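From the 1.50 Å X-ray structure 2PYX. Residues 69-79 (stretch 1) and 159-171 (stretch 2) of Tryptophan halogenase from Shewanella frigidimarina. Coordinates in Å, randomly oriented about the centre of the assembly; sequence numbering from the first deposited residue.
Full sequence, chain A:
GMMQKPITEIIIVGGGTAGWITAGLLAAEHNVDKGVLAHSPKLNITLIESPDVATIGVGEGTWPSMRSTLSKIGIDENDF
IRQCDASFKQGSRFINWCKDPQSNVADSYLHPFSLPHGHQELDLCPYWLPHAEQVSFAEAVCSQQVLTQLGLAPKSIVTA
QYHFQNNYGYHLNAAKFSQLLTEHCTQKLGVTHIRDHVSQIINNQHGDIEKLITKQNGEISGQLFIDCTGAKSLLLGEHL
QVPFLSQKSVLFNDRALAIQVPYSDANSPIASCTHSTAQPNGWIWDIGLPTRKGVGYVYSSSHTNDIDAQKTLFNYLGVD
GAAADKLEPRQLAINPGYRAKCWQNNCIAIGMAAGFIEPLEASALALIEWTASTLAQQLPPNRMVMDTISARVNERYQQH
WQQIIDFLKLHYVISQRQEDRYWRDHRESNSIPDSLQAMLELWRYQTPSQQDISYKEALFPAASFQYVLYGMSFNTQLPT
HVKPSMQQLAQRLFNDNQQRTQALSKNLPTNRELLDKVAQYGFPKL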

ATOM      1  N   THR A  69       8.825   5.514   7.385  1.00 10.02           N
ATOM      2  CA  THR A  69       7.830   5.958   8.360  1.00 10.57           C
ATOM      3  C   THR A  69       8.177   5.485   9.766  1.00 10.23           C
ATOM      4  O   THR A  69       8.138   6.261  10.727  1.00 11.85           O
ATOM      5  N   LEU A  70       8.493   4.201   9.894  1.00 10.43           N
ATOM      6  CA  LEU A  70       8.839   3.644  11.218  1.00 10.70           C
ATOM      7  C   LEU A  70      10.080   4.336  11.795  1.00 11.42           C
ATOM      8  O   LEU A  70      10.142   4.718  12.960  1.00 12.83           O
ATOM      9  N   SER A  71      11.082   4.495  10.962  1.00 11.67           N
ATOM     10  CA  SER A  71      12.302   5.136  11.412  1.00 12.05           C
ATOM     11  C   SER A  71      12.073   6.598  11.857  1.00 11.35           C
ATOM     12  O   SER A  71      12.537   7.030  12.930  1.00 12.40           O
ATOM     13  N   LYS A  72      11.309   7.352  11.064  1.00 11.15           N
ATOM     14  CA  LYS A  72      10.965   8.736  11.411  1.00 11.73           C
ATOM     15  C   LYS A  72      10.164   8.834  12.704  1.00 12.18           C
ATOM     16  O   LYS A  72      10.430   9.715  13.539  1.00 13.71           O
ATOM     17  N   ILE A  73       9.228   7.923  12.905  1.00 10.16           N
ATOM     18  CA  ILE A  73       8.447   7.904  14.157  1.00 11.88           C
ATOM     19  C   ILE A  73       9.310   7.544  15.348  1.00 12.17           C
ATOM     20  O   ILE A  73       9.047   8.006  16.463  1.00 13.49           O
ATOM     21  N   GLY A  74      10.338   6.733  15.111  1.00 12.14           N
ATOM     22  CA  GLY A  74      11.290   6.353  16.127  1.00 13.65           C
ATOM     23  C   GLY A  74      11.117   4.953  16.666  1.00 14.11           C
ATOM     24  O   GLY A  74      11.541   4.659  17.799  1.00 15.63           O
ATOM     25  N   ILE A  75      10.494   4.083  15.877  1.00 12.49           N
ATOM     26  CA  ILE A  75      10.264   2.685  16.232  1.00 14.00           C
ATOM     27  C   ILE A  75      11.481   1.846  15.840  1.00 13.66           C
ATOM     28  O   ILE A  75      12.058   1.998  14.745  1.00 13.84           O
ATOM     29  N   ASP A  76      11.896   0.992  16.775  1.00 12.66           N
ATOM     30  CA  ASP A  76      12.978   0.041  16.562  1.00 15.04           C
ATOM     31  C   ASP A  76      12.444  -1.125  15.706  1.00 13.15           C
ATOM     32  O   ASP A  76      11.364  -1.647  15.963  1.00 14.63           O
ATOM     33  N   GLU A  77      13.203  -1.533  14.686  1.00 14.42           N
ATOM     34  CA  GLU A  77      12.718  -2.541  13.758  1.00 13.05           C
ATOM     35  C   GLU A  77      12.486  -3.862  14.445  1.00 13.66           C
ATOM     36  O   GLU A  77      11.553  -4.602  14.114  1.00 14.24           O
ATOM     37  N   ASN A  78      13.369  -4.215  15.384  1.00 13.44           N
ATOM     38  CA  ASN A  78      13.165  -5.482  16.092  1.00 14.69           C
ATOM     39  C   ASN A  78      11.867  -5.456  16.904  1.00 14.66           C
ATOM     40  O   ASN A  78      11.090  -6.419  16.881  1.00 16.51           O
ATOM     41  N   ASP A  79      11.644  -4.359  17.619  1.00 13.99           N
ATOM     42  CA  ASP A  79      10.419  -4.173  18.389  1.00 14.51           C
ATOM     43  C   ASP A  79       9.189  -4.290  17.472  1.00 15.66           C
ATOM     44  O   ASP A  79       8.229  -4.960  17.787  1.00 15.04           O
ATOM     45  N   THR A 159      22.660  -7.265   8.858  1.00 18.44           N
ATOM     46  CA  THR A 159      22.253  -6.011   8.270  1.00 15.71           C
ATOM     47  C   THR A 159      21.553  -5.094   9.295  1.00 14.87           C
ATOM     48  O   THR A 159      20.760  -5.547  10.119  1.00 14.77           O
ATOM     49  N   ALA A 160      21.847  -3.805   9.225  1.00 16.37           N
ATOM     50  CA  ALA A 160      21.306  -2.818  10.158  1.00 16.90           C
ATOM     51  C   ALA A 160      19.794  -2.698  10.042  1.00 16.37           C
ATOM     52  O   ALA A 160      19.225  -2.976   8.971  1.00 16.30           O
ATOM     53  N   GLN A 161      19.161  -2.280  11.135  1.00 15.73           N
ATOM     54  CA  GLN A 161      17.719  -1.981  11.110  1.00 14.84           C
ATOM     55  C   GLN A 161      17.392  -1.082   9.940  1.00 14.35           C
ATOM     56  O   GLN A 161      18.049  -0.048   9.723  1.00 15.86           O
ATOM     57  N   TYR A 162      16.370  -1.497   9.199  1.00 12.89           N
ATOM     58  CA  TYR A 162      15.767  -0.727   8.096  1.00 12.77           C
ATOM     59  C   TYR A 162      16.652  -0.665   6.832  1.00 13.83           C
ATOM     60  O   TYR A 162      16.244  -0.135   5.802  1.00 14.67           O
ATOM     61  N   HIS A 163      17.870  -1.187   6.912  1.00 14.76           N
ATOM     62  CA  HIS A 163      18.712  -1.350   5.737  1.00 13.97           C
ATOM     63  C   HIS A 163      18.433  -2.659   5.048  1.00 14.58           C
ATOM     64  O   HIS A 163      17.756  -3.531   5.602  1.00 15.44           O
ATOM     65  N   PHE A 164      18.962  -2.809   3.848  1.00 16.20           N
ATOM     66  CA  PHE A 164      18.583  -3.924   3.025  1.00 16.29           C
ATOM     67  C   PHE A 164      19.620  -4.300   2.006  1.00 15.07           C
ATOM     68  O   PHE A 164      20.452  -3.469   1.635  1.00 16.81           O
ATOM     69  N   GLN A 165      19.536  -5.557   1.570  1.00 17.09           N
ATOM     70  CA  GLN A 165      20.209  -6.021   0.375  1.00 16.55           C
ATOM     71  C   GLN A 165      19.320  -5.859  -0.848  1.00 17.73           C
ATOM     72  O   GLN A 165      19.779  -5.450  -1.903  1.00 19.41           O
ATOM     73  N   ASN A 166      18.029  -6.120  -0.682  1.00 13.67           N
ATOM     74  CA  ASN A 166      17.025  -5.782  -1.696  1.00 12.87           C
ATOM     75  C   ASN A 166      15.864  -5.065  -0.990  1.00 13.47           C
ATOM     76  O   ASN A 166      15.543  -5.401   0.141  1.00 12.65           O
ATOM     77  N   ASN A 167      15.261  -4.079  -1.640  1.00 12.84           N
ATOM     78  CA  ASN A 167      14.245  -3.238  -0.973  1.00 12.80           C
ATOM     79  C   ASN A 167      13.053  -4.066  -0.534  1.00 11.04           C
ATOM     80  O   ASN A 167      12.646  -5.022  -1.213  1.00 12.29           O
ATOM     81  N   TYR A 168      12.485  -3.668   0.591  1.00 10.36           N
ATOM     82  CA  TYR A 168      11.414  -4.411   1.210  1.00  9.78           C
ATOM     83  C   TYR A 168      10.475  -3.515   1.976  1.00 10.94           C
ATOM     84  O   TYR A 168      10.848  -2.438   2.423  1.00 10.29           O
ATOM     85  N   GLY A 169       9.224  -3.977   2.046  1.00 11.16           N
ATOM     86  CA  GLY A 169       8.253  -3.530   3.046  1.00 10.68           C
ATOM     87  C   GLY A 169       7.889  -4.715   3.933  1.00 10.90           C
ATOM     88  O   GLY A 169       8.678  -5.647   4.114  1.00 10.42           O
ATOM     89  N   TYR A 170       6.670  -4.698   4.453  1.00 10.28           N
ATOM     90  CA  TYR A 170       6.240  -5.693   5.419  1.00 10.25           C
ATOM     91  C   TYR A 170       4.859  -6.289   5.138  1.00 10.89           C
ATOM     92  O   TYR A 170       4.015  -5.685   4.487  1.00 12.01           O
ATOM     93  N   HIS A 171       4.658  -7.483   5.687  1.00 11.34           N
ATOM     94  CA  HIS A 171       3.331  -7.989   6.031  1.00 10.97           C
ATOM     95  C   HIS A 171       3.206  -7.847   7.548  1.00 14.26           C
ATOM     96  O   HIS A 171       4.159  -8.169   8.269  1.00 13.77           O
TER

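The contact between the two stretches is built round Glu 77, Tyr 162 and Gln 161. Together the stretches bury 463 Å², and these three residues supply most of it. Glu 77 sits in the first turn of a helix. Tyr 162 and Gln 161 are the central residues of a type II beta turn that runs from Ala 160 to His 163.

Glu 77 points its CA-to-CB bond toward the second stretch. Chi1 and chi2 are both t, so the side chain is extended and its carboxylate reaches well into the other stretch. The two oxygens have different partners there. OE1 accepts a hydrogen bond from the backbone, with Tyr 162 N to Glu 77 OE1 at 2.8 Å. OE2 accepts from two phenols: Tyr 168 OH lies 2.5 Å from Glu 77 OE2, and Tyr 170 OH lies 2.6 Å from the same Glu 77 OE2. Both distances are short. The carboxylate oxygen lies at the edge of both rings, near their planes. Tyr 168 reaches it with chi1 p, and Tyr 170 with chi1 m.

Tyr 162 also points toward its partner stretch, with chi1 m. Its ring lies between the end of one helix and the start of the next. Ser 71 N is over one face. Glu 77 CB is over the opposite face, 3.8 Å from the centroid of the Tyr 162 ring, in a CH-pi contact. The hydroxyl passes on to the backbone of the loop: Tyr 162 OH donates to Ile 75 O at 2.6 Å. Leu 70, chi1 m and chi2 t, adds apolar packing. Its CB is 3.7 Å from Tyr 162 CZ, while Leu 70 CD1 is 3.8 Å from Tyr 170 CE2.

Gln 161 sets off sideways, but its end comes nearer. Chi1 is m and chi2 is t. Its amide meets the helix start with both polar atoms. Glu 77 N donates to Gln 161 OE1 at 2.9 Å, and Gln 161 NE2 donates to Asp 76 OD2 at 3.0 Å.

Asp 76 is the N-cap of this helix, with chi1 t. Its OD1 accepts from Asp 79 N at 3.1 Å and, weakly, from Asn 78 N, with Asp 76 OD1 to Asn 78 N at 2.8 Å. One carboxylate oxygen therefore caps the helix while the other binds Gln 161. Before it, Gly 74 ends the preceding helix with positive phi. A CB there would jam against the carbonyl O of Ile 73.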

ATOM      1  CB  THR A  69       6.462   5.451   7.916  1.00 13.54           C
ATOM      2  OG1 THR A  69       6.129   6.079   6.700  1.00 11.89           O
ATOM      3  CG2 THR A  69       5.385   5.756   8.901  1.00 11.81           C
ATOM      4  CB  LEU A  70       9.099   2.142  11.088  1.00 11.10           C
ATOM      5  CG  LEU A  70       7.861   1.270  10.877  1.00 11.68           C
ATOM      6  CD1 LEU A  70       8.302  -0.141  10.500  1.00 10.64           C
ATOM      7  CD2 LEU A  70       6.936   1.261  12.084  1.00 13.98           C
ATOM      8  CB  SER A  71      13.303   5.129  10.262  1.00 14.40           C
ATOM      9  OG  SER A  71      14.532   5.729  10.666  1.00 19.83           O
ATOM     10  CB  LYS A  72      10.193   9.387  10.280  1.00 10.76           C
ATOM     11  CG  LYS A  72      11.012   9.733   9.052  1.00 13.47           C
ATOM     12  CD  LYS A  72      10.203  10.526   8.060  1.00 17.05           C
ATOM     13  CE  LYS A  72       9.093   9.701   7.402  1.00 12.67           C
ATOM     14  NZ  LYS A  72       8.260  10.537   6.505  1.00 12.91           N
ATOM     15  CB  ILE A  73       7.257   6.944  14.031  1.00 11.58           C
ATOM     16  CG1 ILE A  73       6.276   7.489  12.982  1.00 12.52           C
ATOM     17  CG2 ILE A  73       6.543   6.711  15.349  1.00 11.27           C
ATOM     18  CD1 ILE A  73       5.067   6.641  12.701  1.00 12.07           C
ATOM     19  CB  ILE A  75       8.986   2.123  15.526  1.00 14.32           C
ATOM     20  CG1 ILE A  75       7.750   2.967  15.853  1.00 16.47           C
ATOM     21  CG2 ILE A  75       8.758   0.663  15.911  1.00 15.80           C
ATOM     22  CD1 ILE A  75       7.458   3.140  17.255  1.00 20.62           C
ATOM     23  CB  ASP A  76      13.466  -0.417  17.942  1.00 15.35           C
ATOM     24  CG  ASP A  76      14.525  -1.493  17.880  1.00 17.64           C
ATOM     25  OD1 ASP A  76      14.199  -2.654  17.525  1.00 18.36           O
ATOM     26  OD2 ASP A  76      15.685  -1.184  18.242  1.00 18.67           O
ATOM     27  CB  GLU A  77      13.653  -2.752  12.563  1.00 12.31           C
ATOM     28  CG  GLU A  77      12.916  -3.524  11.451  1.00 13.19           C
ATOM     29  CD  GLU A  77      13.723  -3.737  10.173  1.00 14.60           C
ATOM     30  OE1 GLU A  77      14.973  -3.726  10.208  1.00 13.32           O
ATOM     31  OE2 GLU A  77      13.113  -3.908   9.079  1.00 13.11           O
ATOM     32  CB  ASN A  78      14.367  -5.825  16.978  1.00 16.07           C
ATOM     33  CG  ASN A  78      15.658  -5.908  16.188  1.00 14.80           C
ATOM     34  OD1 ASN A  78      15.699  -6.507  15.109  1.00 16.05           O
ATOM     35  ND2 ASN A  78      16.735  -5.325  16.736  1.00 18.43           N
ATOM     36  CB  ASP A  79      10.403  -2.783  19.053  1.00 15.54           C
ATOM     37  CG  ASP A  79      11.383  -2.645  20.203  1.00 19.56           C
ATOM     38  OD1 ASP A  79      11.943  -3.648  20.691  1.00 18.97           O
ATOM     39  OD2 ASP A  79      11.570  -1.497  20.652  1.00 21.73           O
ATOM     40  CB  THR A 159      21.299  -6.260   7.096  1.00 14.66           C
ATOM     41  OG1 THR A 159      21.908  -7.194   6.188  1.00 17.76           O
ATOM     42  CG2 THR A 159      21.003  -4.979   6.351  1.00 17.08           C
ATOM     43  CB  ALA A 160      21.945  -1.468   9.899  1.00 20.27           C
ATOM     44  CB  GLN A 161      17.297  -1.295  12.396  1.00 14.01           C
ATOM     45  CG  GLN A 161      17.333  -2.211  13.566  1.00 13.63           C
ATOM     46  CD  GLN A 161      16.860  -1.562  14.843  1.00 18.19           C
ATOM     47  OE1 GLN A 161      15.953  -0.728  14.844  1.00 20.36           O
ATOM     48  NE2 GLN A 161      17.479  -1.968  15.966  1.00 23.05           N
ATOM     49  CB  TYR A 162      15.297   0.652   8.551  1.00 13.11           C
ATOM     50  CG  TYR A 162      14.283   0.597   9.659  1.00 13.32           C
ATOM     51  CD1 TYR A 162      13.078  -0.067   9.501  1.00 12.14           C
ATOM     52  CD2 TYR A 162      14.524   1.218  10.899  1.00 12.79           C
ATOM     53  CE1 TYR A 162      12.134  -0.089  10.506  1.00 15.12           C
ATOM     54  CE2 TYR A 162      13.602   1.171  11.918  1.00 12.70           C
ATOM     55  CZ  TYR A 162      12.405   0.496  11.726  1.00 13.27           C
ATOM     56  OH  TYR A 162      11.459   0.425  12.707  1.00 13.32           O
ATOM     57  CB  HIS A 163      20.198  -1.214   6.095  1.00 17.59           C
ATOM     58  CG  HIS A 163      20.586   0.184   6.428  1.00 23.21           C
ATOM     59  ND1 HIS A 163      21.387   0.940   5.600  1.00 27.46           N
ATOM     60  CD2 HIS A 163      20.229   0.992   7.454  1.00 25.43           C
ATOM     61  CE1 HIS A 163      21.535   2.144   6.125  1.00 30.55           C
ATOM     62  NE2 HIS A 163      20.838   2.206   7.245  1.00 31.11           N
ATOM     63  CB  PHE A 164      17.221  -3.641   2.338  1.00 15.79           C
ATOM     64  CG  PHE A 164      17.198  -2.431   1.456  1.00 14.60           C
ATOM     65  CD1 PHE A 164      17.662  -2.498   0.148  1.00 15.70           C
ATOM     66  CD2 PHE A 164      16.714  -1.216   1.918  1.00 17.57           C
ATOM     67  CE1 PHE A 164      17.637  -1.383  -0.684  1.00 17.91           C
ATOM     68  CE2 PHE A 164      16.696  -0.096   1.081  1.00 17.54           C
ATOM     69  CZ  PHE A 164      17.143  -0.188  -0.215  1.00 19.55           C
ATOM     70  CB  GLN A 165      20.722  -7.432   0.601  1.00 18.75           C
ATOM     71  CG  GLN A 165      21.909  -7.380   1.582  1.00 22.84           C
ATOM     72  CD  GLN A 165      22.278  -8.718   2.150  1.00 33.06           C
ATOM     73  OE1 GLN A 165      23.169  -9.399   1.643  1.00 40.23           O
ATOM     74  NE2 GLN A 165      21.602  -9.114   3.203  1.00 22.38           N
ATOM     75  CB  ASN A 166      16.484  -7.014  -2.410  1.00 13.60           C
ATOM     76  CG  ASN A 166      17.366  -7.472  -3.545  1.00 17.32           C
ATOM     77  OD1 ASN A 166      17.820  -6.675  -4.353  1.00 17.76           O
ATOM     78  ND2 ASN A 166      17.550  -8.777  -3.649  1.00 14.59           N
ATOM     79  CB  ASN A 167      13.772  -2.096  -1.887  1.00 12.78           C
ATOM     80  CG  ASN A 167      13.252  -0.870  -1.122  1.00 10.94           C
ATOM     81  OD1 ASN A 167      13.235  -0.858   0.104  1.00 14.26           O
ATOM     82  ND2 ASN A 167      12.876   0.173  -1.853  1.00 16.38           N
ATOM     83  CB  TYR A 168      11.949  -5.503   2.142  1.00 10.32           C
ATOM     84  CG  TYR A 168      12.618  -5.040   3.414  1.00  9.29           C
ATOM     85  CD1 TYR A 168      13.990  -4.745   3.441  1.00 11.11           C
ATOM     86  CD2 TYR A 168      11.918  -4.927   4.605  1.00 11.48           C
ATOM     87  CE1 TYR A 168      14.605  -4.331   4.594  1.00  9.83           C
ATOM     88  CE2 TYR A 168      12.527  -4.518   5.761  1.00 10.32           C
ATOM     89  CZ  TYR A 168      13.873  -4.198   5.762  1.00 11.74           C
ATOM     90  OH  TYR A 168      14.484  -3.798   6.943  1.00 11.10           O
ATOM     91  CB  TYR A 170       6.210  -5.101   6.831  1.00 10.31           C
ATOM     92  CG  TYR A 170       7.503  -4.416   7.251  1.00 10.70           C
ATOM     93  CD1 TYR A 170       8.558  -5.149   7.786  1.00 13.66           C
ATOM     94  CD2 TYR A 170       7.631  -3.041   7.136  1.00 12.32           C
ATOM     95  CE1 TYR A 170       9.727  -4.519   8.191  1.00 11.37           C
ATOM     96  CE2 TYR A 170       8.792  -2.398   7.507  1.00 10.86           C
ATOM     97  CZ  TYR A 170       9.834  -3.147   8.043  1.00 11.57           C
ATOM     98  OH  TYR A 170      10.982  -2.499   8.445  1.00 13.35           O
ATOM     99  CB  HIS A 171       3.206  -9.461   5.657  1.00 12.83           C
ATOM    100  CG  HIS A 171       3.325  -9.735   4.194  1.00 11.84           C
ATOM    101  ND1 HIS A 171       4.158 -10.709   3.681  1.00 15.31           N
ATOM    102  CD2 HIS A 171       2.683  -9.190   3.131  1.00 13.63           C
ATOM    103  CE1 HIS A 171       4.039 -10.729   2.364  1.00 18.13           C
ATOM    104  NE2 HIS A 171       3.151  -9.816   2.005  1.00 11.33           N
TER